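Local coordinates for RNA pseudouridylate synthase domain-containing protein 1 (Homo sapiens, PDB 5VBB) that probably binds RNA and converts uridine in it to pseudouridine, as a member of the RluA family of pseudouridine synthases, at residues Phe68-Ala73 with Met206-Phe211; Glu92-Lys97 with Arg214-Thr219; Asp147-Glu152 with Leu243-Asp248. One frame throughout, in Å; residues are numbered along the deposited sequence.

Interaction 1: residues Phe68-Ala73 with Met206-Phe211; sequences FSTSGA and MMLHAF. With SO4 (sulfate ion), chain B.
Ser71 and His209 pair as a parallel beta bridge, and their side chains meet on the same face: Ser71 OG and His209 ND1 share a hydrogen bond of 2.7 Å, the oxygen near the imidazole plane at its edge. The hydroxyl gets there because OG sits between the backbone N and the carbonyl carbon (chi1 54°); it is also hydrogen-bonded to Arg205, while Thr226 takes the ring's other nitrogen, so both ring nitrogens are held. Two backbone bonds make the bridge, a nearly straight one from Ala210 N to Ser71 O (2.7 Å, 173° at the hydrogen) and a weak one from Ser71 N to Leu208 O, and Ala73 N to Ala210 O (2.9 Å) carries the pairing on to Gly72 and Ala210. Gly72, where the chain turns a corner, has backbone angles that call for glycine, and a CB there would clash with Ala210 O; its CA rests 3.5 Å from His209 CE1. Van der Waals contacts come from Met206, whose CE, swung round at chi3 (76°), lies 3.3 Å from Thr70 OG1 and 3.6 Å from Ser69 CB; Leu208 CD2 lies 3.7 Å from the same hydroxyl oxygen. A water links Ser69 O to Met206 N, and a sulfate ion, probably from the crystallisation liquor, accepts bonds from Ser69 N and OG and from Arg177. The loop 68-73 follows directly on Asp67, the active-site residue by similarity, which lies close to Thr70. Strand 208-216 thus backs this probably catalytic loop, with strand 96-104 along its other edge, helix 175-182 against Met206 and Leu208, and strand 18-23 touching Ala73 and His209.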
ATOM      1  N   PHE A  68       4.334  -8.195  -3.312  1.00 40.08           N
ATOM      2  CA  PHE A  68       5.109  -8.182  -4.569  1.00 37.96           C
ATOM      3  C   PHE A  68       4.678  -7.047  -5.501  1.00 40.48           C
ATOM      4  O   PHE A  68       5.512  -6.258  -5.919  1.00 39.69           O
ATOM      5  CB  PHE A  68       4.931  -9.521  -5.324  1.00 40.08           C
ATOM      6  CG  PHE A  68       5.596  -9.595  -6.681  1.00 41.90           C
ATOM      7  CD1 PHE A  68       6.963  -9.778  -6.793  1.00 46.14           C
ATOM      8  CD2 PHE A  68       4.850  -9.504  -7.848  1.00 43.69           C
ATOM      9  CE1 PHE A  68       7.578  -9.842  -8.041  1.00 47.77           C
ATOM     10  CE2 PHE A  68       5.466  -9.603  -9.092  1.00 47.31           C
ATOM     11  CZ  PHE A  68       6.817  -9.759  -9.181  1.00 47.70           C
ATOM     12  N   SER A  69       3.363  -6.950  -5.798  1.00 38.82           N
ATOM     13  CA  SER A  69       2.843  -5.969  -6.746  1.00 37.12           C
ATOM     14  C   SER A  69       2.716  -4.550  -6.192  1.00 39.94           C
ATOM     15  O   SER A  69       2.548  -3.612  -6.976  1.00 41.82           O
ATOM     16  CB  SER A  69       1.494  -6.414  -7.292  1.00 39.91           C
ATOM     17  OG  SER A  69       1.654  -7.642  -7.984  1.00 47.17           O
ATOM     18  N   THR A  70       2.885  -4.358  -4.905  1.00 34.87           N
ATOM     19  CA  THR A  70       2.770  -3.040  -4.307  1.00 34.42           C
ATOM     20  C   THR A  70       4.126  -2.384  -4.194  1.00 37.82           C
ATOM     21  O   THR A  70       5.091  -3.043  -3.843  1.00 36.85           O
ATOM     22  CB  THR A  70       2.069  -3.210  -2.934  1.00 36.72           C
ATOM     23  OG1 THR A  70       0.783  -3.744  -3.210  1.00 42.20           O
ATOM     24  CG2 THR A  70       1.932  -1.911  -2.150  1.00 34.12           C
ATOM     25  N   SER A  71       4.196  -1.060  -4.462  1.00 34.91           N
ATOM     26  CA  SER A  71       5.429  -0.305  -4.250  1.00 33.99           C
ATOM     27  C   SER A  71       5.371   0.448  -2.910  1.00 36.83           C
ATOM     28  O   SER A  71       4.316   0.559  -2.283  1.00 35.26           O
ATOM     29  CB  SER A  71       5.634   0.703  -5.382  1.00 37.28           C
ATOM     30  OG  SER A  71       4.507   1.548  -5.572  1.00 35.53           O
ATOM     31  N   GLY A  72       6.494   0.983  -2.473  1.00 36.21           N
ATOM     32  CA  GLY A  72       6.497   1.861  -1.318  1.00 35.13           C
ATOM     33  C   GLY A  72       7.292   1.521  -0.089  1.00 36.24           C
ATOM     34  O   GLY A  72       8.182   0.656  -0.108  1.00 33.54           O
ATOM     35  N   ALA A  73       6.950   2.270   0.990  1.00 32.00           N
ATOM     36  CA  ALA A  73       7.657   2.306   2.279  1.00 34.58           C
ATOM     37  C   ALA A  73       7.776   0.943   2.954  1.00 39.82           C
ATOM     38  O   ALA A  73       6.786   0.318   3.292  1.00 38.97           O
ATOM     39  CB  ALA A  73       6.978   3.270   3.225  1.00 36.20           C
ATOM     40  N   MET A 206       0.436  -2.550 -10.932  1.00 37.12           N
ATOM     41  CA  MET A 206      -0.722  -2.415 -10.078  1.00 35.48           C
ATOM     42  C   MET A 206      -0.580  -1.075  -9.374  1.00 37.09           C
ATOM     43  O   MET A 206       0.476  -0.802  -8.814  1.00 34.74           O
ATOM     44  CB  MET A 206      -0.801  -3.535  -9.061  1.00 37.13           C
ATOM     45  CG  MET A 206      -2.066  -3.473  -8.287  1.00 37.53           C
ATOM     46  SD  MET A 206      -2.298  -4.869  -7.157  1.00 40.49           S
ATOM     47  CE  MET A 206      -1.140  -4.393  -5.859  1.00 36.96           C
ATOM     48  N   MET A 207      -1.616  -0.239  -9.413  1.00 34.44           N
ATOM     49  CA  MET A 207      -1.553   1.121  -8.861  1.00 33.26           C
ATOM     50  C   MET A 207      -1.889   1.202  -7.348  1.00 34.53           C
ATOM     51  O   MET A 207      -2.851   1.844  -6.949  1.00 32.17           O
ATOM     52  CB  MET A 207      -2.487   2.048  -9.655  1.00 35.38           C
ATOM     53  CG  MET A 207      -2.289   1.981 -11.167  1.00 38.10           C
ATOM     54  SD  MET A 207      -0.605   2.394 -11.699  1.00 39.80           S
ATOM     55  CE  MET A 207      -0.710   1.971 -13.451  1.00 38.31           C
ATOM     56  N   LEU A 208      -1.031   0.620  -6.522  1.00 31.83           N
ATOM     57  CA  LEU A 208      -1.124   0.673  -5.068  1.00 32.61           C
ATOM     58  C   LEU A 208       0.277   0.941  -4.593  1.00 37.08           C
ATOM     59  O   LEU A 208       1.191   0.299  -5.078  1.00 36.12           O
ATOM     60  CB  LEU A 208      -1.701  -0.642  -4.485  1.00 31.85           C
ATOM     61  CG  LEU A 208      -1.889  -0.685  -2.969  1.00 35.28           C
ATOM     62  CD1 LEU A 208      -2.908   0.371  -2.512  1.00 35.69           C
ATOM     63  CD2 LEU A 208      -2.422  -2.036  -2.530  1.00 35.95           C
ATOM     64  N   HIS A 209       0.447   1.935  -3.693  1.00 33.09           N
ATOM     65  CA  HIS A 209       1.726   2.410  -3.234  1.00 32.30           C
ATOM     66  C   HIS A 209       1.667   2.717  -1.742  1.00 35.58           C
ATOM     67  O   HIS A 209       0.777   3.451  -1.309  1.00 32.27           O
ATOM     68  CB  HIS A 209       2.043   3.719  -3.980  1.00 33.84           C
ATOM     69  CG  HIS A 209       3.350   4.337  -3.597  1.00 37.09           C
ATOM     70  ND1 HIS A 209       4.558   3.734  -3.926  1.00 39.13           N
ATOM     71  CD2 HIS A 209       3.603   5.486  -2.910  1.00 37.99           C
ATOM     72  CE1 HIS A 209       5.501   4.527  -3.435  1.00 38.85           C
ATOM     73  NE2 HIS A 209       4.970   5.603  -2.831  1.00 38.35           N
ATOM     74  N   ALA A 210       2.589   2.168  -0.974  1.00 32.84           N
ATOM     75  CA  ALA A 210       2.660   2.434   0.474  1.00 32.02           C
ATOM     76  C   ALA A 210       3.359   3.764   0.609  1.00 36.91           C
ATOM     77  O   ALA A 210       4.554   3.876   0.398  1.00 37.92           O
ATOM     78  CB  ALA A 210       3.419   1.312   1.173  1.00 31.99           C
ATOM     79  N   PHE A 211       2.599   4.778   0.951  1.00 33.88           N
ATOM     80  CA  PHE A 211       3.021   6.169   0.928  1.00 34.59           C
ATOM     81  C   PHE A 211       3.551   6.690   2.243  1.00 34.91           C
ATOM     82  O   PHE A 211       4.640   7.241   2.274  1.00 37.07           O
ATOM     83  CB  PHE A 211       1.791   6.985   0.490  1.00 38.18           C
ATOM     84  CG  PHE A 211       1.918   8.480   0.477  1.00 40.93           C
ATOM     85  CD1 PHE A 211       2.797   9.109  -0.400  1.00 45.70           C
ATOM     86  CD2 PHE A 211       1.017   9.264   1.175  1.00 43.62           C
ATOM     87  CE1 PHE A 211       2.773  10.498  -0.560  1.00 46.53           C
ATOM     88  CE2 PHE A 211       1.062  10.639   1.089  1.00 48.41           C
ATOM     89  CZ  PHE A 211       1.895  11.249   0.182  1.00 46.11           C
TER
HETATM   90  S   SO4 B 301       0.794 -10.022  -5.346  1.00 51.06           S
HETATM   91  O1  SO4 B 301      -0.633 -10.182  -5.026  1.00 54.16           O
HETATM   92  O2  SO4 B 301       1.518 -11.134  -4.719  1.00 52.21           O
HETATM   93  O3  SO4 B 301       1.015 -10.008  -6.777  1.00 48.94           O
HETATM   94  O4  SO4 B 301       1.274  -8.740  -4.840  1.00 46.76           O
HETATM   95  O   HOH W   1       2.703  -3.749  -9.683  1.00 37.52           O

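Interaction 2: residues Glu92-Lys97 with Arg214-Thr219; sequences ERRVTK and RIPTDT. With SO4 (sulfate ion), chain C.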
ATOM      1  N   GLU A  92       1.867  -4.488  18.977  1.00 51.02           N
ATOM      2  CA  GLU A  92       0.983  -3.676  19.820  1.00 50.33           C
ATOM      3  C   GLU A  92       0.072  -2.743  19.029  1.00 51.18           C
ATOM      4  O   GLU A  92      -0.634  -1.943  19.643  1.00 52.33           O
ATOM      5  CB  GLU A  92       1.803  -2.863  20.806  1.00 51.39           C
ATOM      6  CG  GLU A  92       2.497  -3.745  21.819  1.00 59.41           C
ATOM      7  CD  GLU A  92       3.412  -2.981  22.748  1.00 72.12           C
ATOM      8  OE1 GLU A  92       3.434  -1.730  22.674  1.00 64.02           O
ATOM      9  OE2 GLU A  92       4.135  -3.639  23.529  1.00 68.12           O
ATOM     10  N   ARG A  93       0.065  -2.834  17.689  1.00 47.12           N
ATOM     11  CA  ARG A  93      -0.764  -2.036  16.799  1.00 45.66           C
ATOM     12  C   ARG A  93      -0.568  -0.525  17.001  1.00 46.27           C
ATOM     13  O   ARG A  93      -1.541   0.211  17.009  1.00 43.94           O
ATOM     14  CB  ARG A  93      -2.263  -2.412  16.959  1.00 48.45           C
ATOM     15  CG  ARG A  93      -2.695  -3.616  16.154  1.00 50.93           C
ATOM     16  CD  ARG A  93      -2.191  -4.898  16.773  1.00 55.50           C
ATOM     17  NE  ARG A  93      -2.861  -6.066  16.200  1.00 59.72           N
ATOM     18  CZ  ARG A  93      -2.595  -7.325  16.525  1.00 72.03           C
ATOM     19  NH1 ARG A  93      -3.271  -8.319  15.962  1.00 57.98           N
ATOM     20  NH2 ARG A  93      -1.647  -7.607  17.417  1.00 58.43           N
ATOM     21  N   ARG A  94       0.686  -0.075  17.146  0.50 42.60           N
ATOM     22  CA  ARG A  94       0.993   1.352  17.338  0.50 41.96           C
ATOM     23  C   ARG A  94       1.558   2.000  16.060  0.50 44.71           C
ATOM     24  O   ARG A  94       1.931   3.169  16.097  0.50 44.16           O
ATOM     25  CB  ARG A  94       1.966   1.511  18.504  0.50 43.06           C
ATOM     26  CG  ARG A  94       1.380   0.968  19.813  0.50 51.30           C
ATOM     27  CD  ARG A  94       2.163   1.369  21.039  0.50 53.88           C
ATOM     28  NE  ARG A  94       3.424   0.624  21.167  0.50 56.42           N
ATOM     29  CZ  ARG A  94       4.638   1.060  20.825  0.50 68.72           C
ATOM     30  NH1 ARG A  94       5.704   0.285  21.009  0.50 50.56           N
ATOM     31  NH2 ARG A  94       4.801   2.270  20.296  0.50 59.97           N
ATOM     32  N   VAL A  95       1.568   1.276  14.927  1.00 40.18           N
ATOM     33  CA  VAL A  95       2.101   1.803  13.643  1.00 38.63           C
ATOM     34  C   VAL A  95       1.013   2.493  12.843  1.00 40.16           C
ATOM     35  O   VAL A  95      -0.131   2.047  12.856  1.00 39.46           O
ATOM     36  CB  VAL A  95       2.754   0.654  12.846  1.00 41.67           C
ATOM     37  CG1 VAL A  95       3.101   1.047  11.398  1.00 40.85           C
ATOM     38  CG2 VAL A  95       3.975   0.136  13.598  1.00 42.48           C
ATOM     39  N   THR A  96       1.371   3.597  12.143  1.00 35.50           N
ATOM     40  CA  THR A  96       0.452   4.316  11.262  1.00 33.14           C
ATOM     41  C   THR A  96       0.922   4.095   9.817  1.00 39.03           C
ATOM     42  O   THR A  96       2.110   4.237   9.521  1.00 38.98           O
ATOM     43  CB  THR A  96       0.392   5.794  11.607  1.00 41.68           C
ATOM     44  OG1 THR A  96      -0.005   5.912  12.960  1.00 40.97           O
ATOM     45  CG2 THR A  96      -0.594   6.567  10.734  1.00 37.41           C
ATOM     46  N   LYS A  97      -0.014   3.759   8.921  1.00 34.93           N
ATOM     47  CA  LYS A  97       0.287   3.569   7.514  1.00 33.54           C
ATOM     48  C   LYS A  97      -0.769   4.197   6.653  1.00 35.04           C
ATOM     49  O   LYS A  97      -1.930   4.158   7.018  1.00 34.27           O
ATOM     50  CB  LYS A  97       0.289   2.071   7.161  1.00 35.32           C
ATOM     51  CG  LYS A  97       1.236   1.185   7.916  1.00 46.07           C
ATOM     52  CD  LYS A  97       1.391  -0.156   7.198  1.00 50.21           C
ATOM     53  CE  LYS A  97       2.153  -1.170   8.006  1.00 77.61           C
ATOM     54  NZ  LYS A  97       2.081  -2.539   7.427  1.00 88.69           N
ATOM     55  N   ARG A 214       4.751   5.346   9.807  1.00 31.68           N
ATOM     56  CA  ARG A 214       5.244   5.890  11.061  1.00 31.23           C
ATOM     57  C   ARG A 214       5.345   4.746  12.038  1.00 37.67           C
ATOM     58  O   ARG A 214       4.334   4.104  12.289  1.00 35.47           O
ATOM     59  CB  ARG A 214       4.314   6.960  11.605  1.00 34.54           C
ATOM     60  CG  ARG A 214       4.921   7.749  12.774  1.00 38.90           C
ATOM     61  CD  ARG A 214       3.853   8.333  13.691  1.00 43.94           C
ATOM     62  NE  ARG A 214       2.916   9.186  12.976  1.00 60.01           N
ATOM     63  CZ  ARG A 214       1.762   9.650  13.455  1.00 61.89           C
ATOM     64  NH1 ARG A 214       1.375   9.350  14.691  1.00 45.06           N
ATOM     65  NH2 ARG A 214       0.993  10.417  12.705  1.00 49.71           N
ATOM     66  N   ILE A 215       6.568   4.485  12.581  1.00 36.75           N
ATOM     67  CA  ILE A 215       6.840   3.395  13.507  1.00 37.15           C
ATOM     68  C   ILE A 215       7.426   4.085  14.773  1.00 41.99           C
ATOM     69  O   ILE A 215       8.576   4.504  14.766  1.00 41.75           O
ATOM     70  CB  ILE A 215       7.802   2.378  12.879  1.00 41.27           C
ATOM     71  CG1 ILE A 215       7.278   1.910  11.472  1.00 41.47           C
ATOM     72  CG2 ILE A 215       8.013   1.193  13.838  1.00 42.96           C
ATOM     73  CD1 ILE A 215       8.215   1.080  10.684  1.00 39.87           C
ATOM     74  N   PRO A 216       6.595   4.302  15.801  1.00 41.08           N
ATOM     75  CA  PRO A 216       7.046   5.062  16.978  1.00 42.54           C
ATOM     76  C   PRO A 216       7.822   4.195  17.958  1.00 49.38           C
ATOM     77  O   PRO A 216       7.323   3.862  19.026  1.00 50.56           O
ATOM     78  CB  PRO A 216       5.733   5.587  17.546  1.00 43.91           C
ATOM     79  CG  PRO A 216       4.748   4.490  17.252  1.00 47.01           C
ATOM     80  CD  PRO A 216       5.161   3.952  15.900  1.00 42.33           C
ATOM     81  N   THR A 217       9.061   3.835  17.601  1.00 46.92           N
ATOM     82  CA  THR A 217       9.875   2.966  18.467  1.00 47.82           C
ATOM     83  C   THR A 217      10.397   3.725  19.699  1.00 51.90           C
ATOM     84  O   THR A 217      10.436   4.950  19.720  1.00 47.94           O
ATOM     85  CB  THR A 217      11.054   2.292  17.711  1.00 53.13           C
ATOM     86  OG1 THR A 217      12.139   3.219  17.549  1.00 52.16           O
ATOM     87  CG2 THR A 217      10.654   1.701  16.372  1.00 49.12           C
ATOM     88  N   ASP A 218      10.827   2.968  20.701  1.00 53.45           N
ATOM     89  CA  ASP A 218      11.359   3.518  21.966  1.00 55.87           C
ATOM     90  C   ASP A 218      12.500   4.532  21.746  1.00 61.44           C
ATOM     91  O   ASP A 218      12.499   5.574  22.392  1.00 64.89           O
ATOM     92  CB  ASP A 218      11.823   2.400  22.908  1.00 59.26           C
ATOM     93  CG  ASP A 218      12.787   1.374  22.332  1.00 70.56           C
ATOM     94  OD1 ASP A 218      13.235   1.557  21.186  1.00 71.25           O
ATOM     95  OD2 ASP A 218      13.081   0.376  23.031  1.00 79.16           O
ATOM     96  N   THR A 219      13.391   4.283  20.783  1.00 55.51           N
ATOM     97  CA  THR A 219      14.535   5.150  20.489  1.00 55.67           C
ATOM     98  C   THR A 219      14.363   6.109  19.313  1.00 55.00           C
ATOM     99  O   THR A 219      15.125   7.068  19.200  1.00 53.54           O
ATOM    100  CB  THR A 219      15.749   4.255  20.152  1.00 67.09           C
ATOM    101  OG1 THR A 219      15.400   3.393  19.069  1.00 72.12           O
ATOM    102  CG2 THR A 219      16.202   3.422  21.326  1.00 69.07           C
TER
HETATM  103  S   SO4 C 302      -5.012  -6.339  13.064  1.00 78.41           S
HETATM  104  O1  SO4 C 302      -6.453  -6.098  13.112  1.00 78.56           O
HETATM  105  O2  SO4 C 302      -4.706  -7.486  13.879  1.00 78.48           O
HETATM  106  O3  SO4 C 302      -4.582  -6.664  11.735  1.00 81.17           O
HETATM  107  O4  SO4 C 302      -4.296  -5.156  13.519  1.00 81.34           O
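Thr96 and Arg214 face each other as an antiparallel hydrogen-bonded pair, joined by two backbone bonds: Thr96 N to Arg214 O at 3.0 Å and Arg214 N to Thr96 O at 2.9 Å. Their side chains lie side by side and point the same way, CB against CB at 4.1 Å, with Thr96 OG1 over one face of the Arg214 guanidinium, offset toward its rim. The charge of that guanidinium is met elsewhere, by a salt bridge from NH1 to Asp259, while NE bonds to the hydroxyl of Tyr212. A second polar link runs through Arg94. Its chain bends at chi3 (-74°), and the guanidinium uses two parts of its edge: NH2 donates to Pro216 O (3.2 Å), which lies almost in the guanidinium plane, and NE forms a salt bridge with Glu92 OE1 (2.8 Å). In the conformer given, these two partners hold the edge of the group; a second conformer is deposited, so the hold is not exclusive. Packing fills the space between. The Pro216 ring lies against the Arg94 backbone, CG and CD both 3.3 Å from Arg94 O. Val95 CG1, anti to the backbone N (chi1 169°), comes within 3.4 Å of Arg214 O, while Val95 CG2 meets Ile215 CG2 at 4.2 Å. Arg93, with positive phi, is the C-prime residue of a Schellman motif that ends helix 80-91, and its guanidinium binds a sulfate ion, probably from the crystallisation liquor. The contact therefore joins the start of strand 96-104 to the end of strand 208-216, with helix 80-91 against Val95 and Arg94, strand 221-225 touching Arg214, and the C-terminal residues Asp259 and Pro260 packed on Pro216 and Thr96.

Interaction 3: residues Asp147-Glu152 with Leu243-Asp248; sequences DLVVLE and LLQSLD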
ATOM      1  N   ASP A 147     -10.078   3.339   5.805  1.00 33.32           N
ATOM      2  CA  ASP A 147     -10.558   4.687   5.572  1.00 34.57           C
ATOM      3  C   ASP A 147     -10.083   5.139   4.188  1.00 35.37           C
ATOM      4  O   ASP A 147      -8.889   5.154   3.917  1.00 35.69           O
ATOM      5  CB  ASP A 147     -10.028   5.589   6.663  1.00 37.34           C
ATOM      6  CG  ASP A 147     -10.437   7.032   6.592  1.00 47.99           C
ATOM      7  OD1 ASP A 147     -11.554   7.309   6.125  1.00 46.46           O
ATOM      8  OD2 ASP A 147      -9.680   7.881   7.101  1.00 56.95           O
ATOM      9  N   LEU A 148     -11.006   5.497   3.326  1.00 34.17           N
ATOM     10  CA  LEU A 148     -10.702   5.887   1.935  1.00 31.66           C
ATOM     11  C   LEU A 148     -11.091   7.350   1.755  1.00 36.36           C
ATOM     12  O   LEU A 148     -12.256   7.691   1.952  1.00 37.17           O
ATOM     13  CB  LEU A 148     -11.524   5.002   0.978  1.00 31.66           C
ATOM     14  CG  LEU A 148     -11.366   5.180  -0.539  1.00 33.18           C
ATOM     15  CD1 LEU A 148     -11.746   3.921  -1.265  1.00 34.97           C
ATOM     16  CD2 LEU A 148     -12.256   6.328  -1.117  1.00 34.92           C
ATOM     17  N   VAL A 149     -10.168   8.170   1.269  1.00 33.11           N
ATOM     18  CA  VAL A 149     -10.392   9.586   0.957  1.00 33.70           C
ATOM     19  C   VAL A 149     -10.131   9.777  -0.566  1.00 37.07           C
ATOM     20  O   VAL A 149      -9.028   9.491  -1.067  1.00 35.75           O
ATOM     21  CB  VAL A 149      -9.465  10.493   1.823  1.00 36.10           C
ATOM     22  CG1 VAL A 149      -9.655  11.967   1.482  1.00 37.72           C
ATOM     23  CG2 VAL A 149      -9.721  10.272   3.314  1.00 36.12           C
ATOM     24  N   VAL A 150     -11.107  10.323  -1.271  1.00 33.71           N
ATOM     25  CA  VAL A 150     -10.976  10.547  -2.705  1.00 34.72           C
ATOM     26  C   VAL A 150     -10.171  11.829  -2.935  1.00 39.30           C
ATOM     27  O   VAL A 150     -10.557  12.874  -2.439  1.00 37.56           O
ATOM     28  CB  VAL A 150     -12.341  10.590  -3.414  1.00 38.05           C
ATOM     29  CG1 VAL A 150     -12.168  10.795  -4.901  1.00 38.45           C
ATOM     30  CG2 VAL A 150     -13.139   9.315  -3.168  1.00 37.43           C
ATOM     31  N   LEU A 151      -9.054  11.739  -3.685  1.00 36.12           N
ATOM     32  CA  LEU A 151      -8.194  12.882  -3.956  1.00 36.03           C
ATOM     33  C   LEU A 151      -8.577  13.546  -5.260  1.00 40.59           C
ATOM     34  O   LEU A 151      -8.691  14.772  -5.332  1.00 39.88           O
ATOM     35  CB  LEU A 151      -6.740  12.445  -4.011  1.00 36.27           C
ATOM     36  CG  LEU A 151      -6.200  11.804  -2.768  1.00 40.06           C
ATOM     37  CD1 LEU A 151      -4.836  11.199  -3.056  1.00 40.03           C
ATOM     38  CD2 LEU A 151      -6.231  12.780  -1.575  1.00 39.80           C
ATOM     39  N   GLU A 152      -8.748  12.742  -6.319  1.00 39.25           N
ATOM     40  CA  GLU A 152      -9.043  13.273  -7.641  1.00 39.01           C
ATOM     41  C   GLU A 152      -9.825  12.286  -8.471  1.00 42.55           C
ATOM     42  O   GLU A 152      -9.737  11.088  -8.246  1.00 41.00           O
ATOM     43  CB  GLU A 152      -7.701  13.555  -8.417  1.00 40.27           C
ATOM     44  CG  GLU A 152      -6.940  14.844  -8.077  1.00 53.67           C
ATOM     45  CD  GLU A 152      -5.607  15.053  -8.785  1.00 70.00           C
ATOM     46  OE1 GLU A 152      -4.809  14.095  -8.798  1.00 46.14           O
ATOM     47  OE2 GLU A 152      -5.353  16.157  -9.326  1.00 54.02           O
ATOM     48  N   LEU A 243     -10.221  17.911  -9.060  1.00 49.51           N
ATOM     49  CA  LEU A 243      -9.591  17.837  -7.751  1.00 49.43           C
ATOM     50  C   LEU A 243     -10.659  17.831  -6.681  1.00 51.66           C
ATOM     51  O   LEU A 243     -11.452  18.761  -6.629  1.00 52.79           O
ATOM     52  CB  LEU A 243      -8.663  19.033  -7.531  1.00 50.71           C
ATOM     53  CG  LEU A 243      -7.911  19.061  -6.188  1.00 55.62           C
ATOM     54  CD1 LEU A 243      -6.859  17.980  -6.114  1.00 54.30           C
ATOM     55  CD2 LEU A 243      -7.272  20.409  -5.978  1.00 62.57           C
ATOM     56  N   LEU A 244     -10.681  16.799  -5.826  1.00 45.48           N
ATOM     57  CA  LEU A 244     -11.594  16.753  -4.695  1.00 45.77           C
ATOM     58  C   LEU A 244     -10.861  17.217  -3.440  1.00 51.33           C
ATOM     59  O   LEU A 244     -11.356  18.109  -2.736  1.00 53.35           O
ATOM     60  CB  LEU A 244     -12.219  15.356  -4.482  1.00 45.69           C
ATOM     61  CG  LEU A 244     -13.370  14.985  -5.455  1.00 53.85           C
ATOM     62  CD1 LEU A 244     -12.844  14.326  -6.690  1.00 52.70           C
ATOM     63  CD2 LEU A 244     -14.392  14.040  -4.776  1.00 62.43           C
ATOM     64  N   GLN A 245      -9.696  16.622  -3.138  1.00 45.75           N
ATOM     65  CA  GLN A 245      -8.973  16.967  -1.904  1.00 44.94           C
ATOM     66  C   GLN A 245      -7.492  17.104  -2.150  1.00 47.50           C
ATOM     67  O   GLN A 245      -6.949  16.501  -3.064  1.00 48.48           O
ATOM     68  CB  GLN A 245      -9.267  15.908  -0.809  1.00 45.23           C
ATOM     69  CG  GLN A 245     -10.624  16.145  -0.195  1.00 62.62           C
ATOM     70  CD  GLN A 245     -11.133  15.059   0.710  1.00 73.37           C
ATOM     71  OE1 GLN A 245     -11.109  15.198   1.958  1.00 55.10           O
ATOM     72  NE2 GLN A 245     -11.774  14.048   0.081  1.00 61.81           N
ATOM     73  N   SER A 246      -6.842  17.887  -1.297  1.00 44.67           N
ATOM     74  CA  SER A 246      -5.413  18.162  -1.376  1.00 44.94           C
ATOM     75  C   SER A 246      -4.620  17.077  -0.634  1.00 46.59           C
ATOM     76  O   SER A 246      -4.782  16.935   0.574  1.00 43.06           O
ATOM     77  CB  SER A 246      -5.111  19.512  -0.731  1.00 48.53           C
ATOM     78  OG  SER A 246      -3.717  19.691  -0.549  1.00 59.91           O
ATOM     79  N   LEU A 247      -3.687  16.411  -1.319  1.00 43.39           N
ATOM     80  CA  LEU A 247      -2.835  15.422  -0.662  1.00 41.84           C
ATOM     81  C   LEU A 247      -1.864  16.058   0.324  1.00 44.96           C
ATOM     82  O   LEU A 247      -1.582  15.437   1.344  1.00 41.55           O
ATOM     83  CB  LEU A 247      -2.071  14.611  -1.711  1.00 41.74           C
ATOM     84  CG  LEU A 247      -1.193  13.477  -1.225  1.00 43.38           C
ATOM     85  CD1 LEU A 247      -1.982  12.485  -0.347  1.00 42.03           C
ATOM     86  CD2 LEU A 247      -0.600  12.766  -2.402  1.00 45.57           C
ATOM     87  N   ASP A 248      -1.330  17.265   0.030  1.00 44.25           N
ATOM     88  CA  ASP A 248      -0.410  17.946   0.952  1.00 45.15           C
ATOM     89  C   ASP A 248      -1.092  18.179   2.285  1.00 45.75           C
ATOM     90  O   ASP A 248      -0.509  17.913   3.333  1.00 43.63           O
ATOM     91  CB  ASP A 248       0.037  19.311   0.408  1.00 50.02           C
ATOM     92  CG  ASP A 248       1.010  19.277  -0.743  1.00 67.94           C
ATOM     93  OD1 ASP A 248       1.817  18.328  -0.808  1.00 67.44           O
ATOM     94  OD2 ASP A 248       1.016  20.240  -1.544  1.00 81.79           O
TER
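Leu151 O receives two backbone N-H groups, Leu244 N at 2.9 Å and Gln245 N at 3.0 Å, both from the same face of its carbonyl plane. The carbonyl belongs to a classic beta bulge, in which Leu151 and Glu152 both face Lys163. One residue on, Glu152 and Leu243 form an antiparallel non-hydrogen-bonded pair, with Leu243 CD1 against Glu152 CG at 3.7 Å. Gln245, extended beyond CG, crosses Val149 at about a right angle: its NE2 donates to Val150 O (3.0 Å), well bent at 136°, and lies 3.3 Å from Val149 CG1. Replacing Gln245 by an alanine would probably leave Val150 O without this donor and open a gap beside Val149 CG1. Apolar contacts extend the seam, Val150 CG1 meeting the CD2 of Leu244. Farther out, Ser110 O also accepts from Gln245 NE2, helping to hold the amide, and Leu250 packs on Val149, Leu151 and Gln245. Ser246 is the N-cap of helix 247-256, its OG bonded to Gln249 N. The first turn of that helix lays Leu247 CD1 4.1 Å from Leu151 CD1.

In the fold
All three contacts reach one large, branched antiparallel sheet. Interactions 1 and 2, with centres about 20 Å apart, use successive parts of strand 208-216: its beginning meets the loop after the presumed catalytic aspartate, and its end pairs with the start of strand 96-104. Interaction 3 lies about 18 Å from the centre of interaction 1 and 24 Å from that of interaction 2, on strand 146-156. It touches interaction 1 where Phe211 packs on Leu247. Along the chain the first segments come in the order 1, 2, 3 and the second segments follow in that same order, so every pair crosses. Parts of the sequence far apart are thereby brought together around the sheet that backs the probable active site.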